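PDB 2FRE: NAD(P)H-flavin oxidoreductase from Agrobacterium tumefaciens str. C58, which binds flavin mononucleotide and probably catalyses NAD(P)H-dependent reduction at that flavin, as in nitroreductase-type enzymes. Local coordinates for residues A[91-96]-A[109-114]. Residues are numbered along the deposited sequence; the frame is centred on the assembly and turned at random.
With FMN (flavin mononucleotide), chain D.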
loop_
_atom_site.group_PDB
_atom_site.type_symbol
_atom_site.label_atom_id
_atom_site.label_comp_id
_atom_site.label_asym_id
_atom_site.label_seq_id
_atom_site.Cartn_x
_atom_site.Cartn_y
_atom_site.Cartn_z
ATOM N N VAL A 91 -6.903 8.571 6.633
ATOM C CA VAL A 91 -6.292 7.299 6.910
ATOM C C VAL A 91 -5.352 7.469 8.103
ATOM O O VAL A 91 -4.455 8.295 8.099
ATOM C CB VAL A 91 -5.513 6.738 5.714
ATOM C CG1 VAL A 91 -4.910 5.391 6.093
ATOM C CG2 VAL A 91 -6.401 6.613 4.492
ATOM N N ILE A 92 -5.609 6.678 9.128
ATOM C CA ILE A 92 -4.951 6.784 10.408
ATOM C C ILE A 92 -4.318 5.437 10.689
ATOM O O ILE A 92 -4.780 4.428 10.158
ATOM C CB ILE A 92 -6.013 7.107 11.478
ATOM C CG1 ILE A 92 -6.564 8.502 11.226
ATOM C CG2 ILE A 92 -5.467 6.989 12.903
ATOM C CD1 ILE A 92 -7.997 8.583 11.530
ATOM N N SER A 93 -3.277 5.402 11.513
ATOM C CA SER A 93 -2.725 4.114 11.964
ATOM C C SER A 93 -2.304 4.140 13.425
ATOM O O SER A 93 -1.818 5.153 13.926
ATOM C CB SER A 93 -1.538 3.682 11.104
ATOM O OG SER A 93 -0.442 4.553 11.280
ATOM N N ARG A 94 -2.465 2.999 14.076
ATOM C CA ARG A 94 -2.021 2.802 15.468
ATOM C C ARG A 94 -0.507 2.606 15.443
ATOM O O ARG A 94 -0.025 1.694 14.788
ATOM C CB ARG A 94 -2.723 1.584 16.074
ATOM C CG ARG A 94 -2.634 1.502 17.592
ATOM C CD ARG A 94 -3.339 0.286 18.172
ATOM N NE ARG A 94 -3.876 0.606 19.500
ATOM C CZ ARG A 94 -5.125 0.381 19.921
ATOM N NH1 ARG A 94 -6.027 -0.213 19.151
ATOM N NH2 ARG A 94 -5.466 0.745 21.148
ATOM N N ASP A 95 0.239 3.470 16.136
ATOM C CA ASP A 95 1.714 3.453 16.045
ATOM C C ASP A 95 2.373 2.467 17.010
ATOM O O ASP A 95 3.592 2.475 17.201
ATOM C CB ASP A 95 2.308 4.850 16.242
ATOM C CG ASP A 95 2.141 5.389 17.659
ATOM O OD1 ASP A 95 2.003 4.623 18.641
ATOM O OD2 ASP A 95 2.161 6.619 17.779
ATOM N N HIS A 96 1.560 1.605 17.592
ATOM C CA HIS A 96 2.037 0.656 18.566
ATOM C C HIS A 96 1.092 -0.514 18.546
ATOM O O HIS A 96 -0.008 -0.422 18.015
ATOM C CB HIS A 96 1.975 1.291 19.943
ATOM C CG HIS A 96 0.605 1.780 20.300
ATOM N ND1 HIS A 96 -0.259 1.055 21.092
ATOM C CD2 HIS A 96 -0.066 2.901 19.945
ATOM C CE1 HIS A 96 -1.396 1.715 21.219
ATOM N NE2 HIS A 96 -1.303 2.841 20.539
ATOM N N THR A 109 5.953 -1.359 11.442
ATOM C CA THR A 109 5.350 -1.404 10.101
ATOM C C THR A 109 4.007 -0.682 9.941
ATOM O O THR A 109 3.388 -0.760 8.857
ATOM C CB THR A 109 5.120 -2.872 9.681
ATOM O OG1 THR A 109 4.141 -3.460 10.543
ATOM C CG2 THR A 109 6.429 -3.663 9.764
ATOM N N HIS A 110 3.527 0.004 10.983
ATOM C CA HIS A 110 2.147 0.546 10.941
ATOM C C HIS A 110 1.854 1.495 9.765
ATOM O O HIS A 110 0.778 1.444 9.184
ATOM C CB HIS A 110 1.747 1.194 12.280
ATOM C CG HIS A 110 2.457 2.471 12.593
ATOM N ND1 HIS A 110 3.710 2.507 13.172
ATOM C CD2 HIS A 110 2.074 3.761 12.443
ATOM C CE1 HIS A 110 4.073 3.764 13.342
ATOM N NE2 HIS A 110 3.099 4.543 12.915
ATOM N N SER A 111 2.811 2.337 9.394
ATOM C CA SER A 111 2.607 3.267 8.299
ATOM C C SER A 111 2.676 2.554 6.948
ATOM O O SER A 111 1.878 2.804 6.044
ATOM C CB SER A 111 3.636 4.409 8.378
ATOM O OG SER A 111 3.402 5.179 9.555
ATOM N N PHE A 112 3.639 1.662 6.830
ATOM C CA PHE A 112 3.768 0.782 5.686
ATOM C C PHE A 112 2.459 0.006 5.452
ATOM O O PHE A 112 1.895 -0.040 4.327
ATOM C CB PHE A 112 4.989 -0.124 5.936
ATOM C CG PHE A 112 5.299 -1.089 4.815
ATOM C CD1 PHE A 112 6.025 -0.677 3.730
ATOM C CD2 PHE A 112 4.879 -2.419 4.876
ATOM C CE1 PHE A 112 6.355 -1.573 2.711
ATOM C CE2 PHE A 112 5.184 -3.305 3.852
ATOM C CZ PHE A 112 5.918 -2.874 2.768
ATOM N N ASP A 113 1.955 -0.601 6.522
ATOM C CA ASP A 113 0.770 -1.424 6.440
ATOM C C ASP A 113 -0.473 -0.580 6.084
ATOM O O ASP A 113 -1.285 -0.968 5.268
ATOM C CB ASP A 113 0.567 -2.165 7.774
ATOM C CG ASP A 113 1.548 -3.361 7.971
ATOM O OD1 ASP A 113 2.123 -3.882 6.990
ATOM O OD2 ASP A 113 1.720 -3.802 9.136
ATOM N N ALA A 114 -0.585 0.592 6.677
ATOM C CA ALA A 114 -1.611 1.576 6.319
ATOM C C ALA A 114 -1.588 1.942 4.816
ATOM O O ALA A 114 -2.633 2.114 4.206
ATOM C CB ALA A 114 -1.462 2.834 7.190
HETATM N N1 FMN D . 4.562 -13.566 7.851
HETATM C C2 FMN D . 5.494 -14.406 8.449
HETATM O O2 FMN D . 5.297 -15.615 8.367
HETATM N N3 FMN D . 6.625 -13.906 9.035
HETATM C C4 FMN D . 6.840 -12.546 9.084
HETATM O O4 FMN D . 7.965 -12.105 9.360
HETATM C C4A FMN D . 5.890 -11.705 8.505
HETATM N N5 FMN D . 6.066 -10.336 8.529
HETATM C C5A FMN D . 5.163 -9.510 7.887
HETATM C C6 FMN D . 5.375 -8.139 7.876
HETATM C C7 FMN D . 4.482 -7.280 7.224
HETATM C C7M FMN D . 5.028 -5.937 6.827
HETATM C C8 FMN D . 3.366 -7.802 6.572
HETATM C C8M FMN D . 2.720 -7.051 5.416
HETATM C C9 FMN D . 3.151 -9.168 6.603
HETATM C C9A FMN D . 4.044 -10.018 7.264
HETATM N N10 FMN D . 3.809 -11.377 7.284
HETATM C C10 FMN D . 4.757 -12.214 7.883
HETATM C "C1'" FMN D . 2.454 -11.924 6.932
HETATM C "C2'" FMN D . 1.216 -11.381 7.657
HETATM O "O2'" FMN D . 1.019 -12.076 8.899
HETATM C "C3'" FMN D . -0.023 -11.583 6.785
HETATM O "O3'" FMN D . 0.105 -10.803 5.609
HETATM C "C4'" FMN D . -1.328 -11.248 7.547
HETATM O "O4'" FMN D . -1.572 -12.210 8.574
HETATM C "C5'" FMN D . -2.554 -11.204 6.667
HETATM O "O5'" FMN D . -2.669 -12.390 5.940
HETATM P P FMN D . -2.780 -12.442 4.341
HETATM O O1P FMN D . -4.100 -11.903 3.905
HETATM O O2P FMN D . -1.648 -11.617 3.792
HETATM O O3P FMN D . -2.722 -13.876 3.902
#
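The imidazole of H110 lies flat against the backbone of D95: CA of D95 sits over the ring centre, 3.4 Å from the centroid and only 2° off its normal, a CH-pi contact, with D95 CB on the same face 3.4 Å from H110 NE2. CB of S93 approaches the edge of this ring, in its plane. H110 is the first residue of helix 110-127, which packs on the antiparallel sheet of the alpha+beta, nitroreductase-type fold; the axis of residues 110-114 approaches that of strand residues 91-94 to 8.0 Å, with 143° between their N-to-C directions. For H110, chi1 70° sets CG between the backbone N and the carbonyl carbon, on the strand side, while ND1 is hydrogen-bonded to O of S107. No hydrogen bond crosses the contact. R94 O meets H110 CB at 3.1 Å. One turn on, the packing becomes apolar: A114 CB rests 4.0 Å from S93 CB and 4.4 Å from V91 CG1, and F112 of the second subunit packs on both V91 and A114. The hydroxyls of S93 and S111 do not bond each other but share OE2 of E156 on strand 153-162, linking helix and sheet through one carboxylate. The opposite side of the turn borders the flavin, which is also hydrogen-bonded by R7, S22 and R24 of the second subunit, among others. There T109 CG2 and F112 CE2 each come within 4.0 Å of the flavin methyl C7M. D113 OD2 accepts T109 OG1 from above its carboxylate plane and also A49 N, while D113 OD1 lies 3.6 Å from C7M.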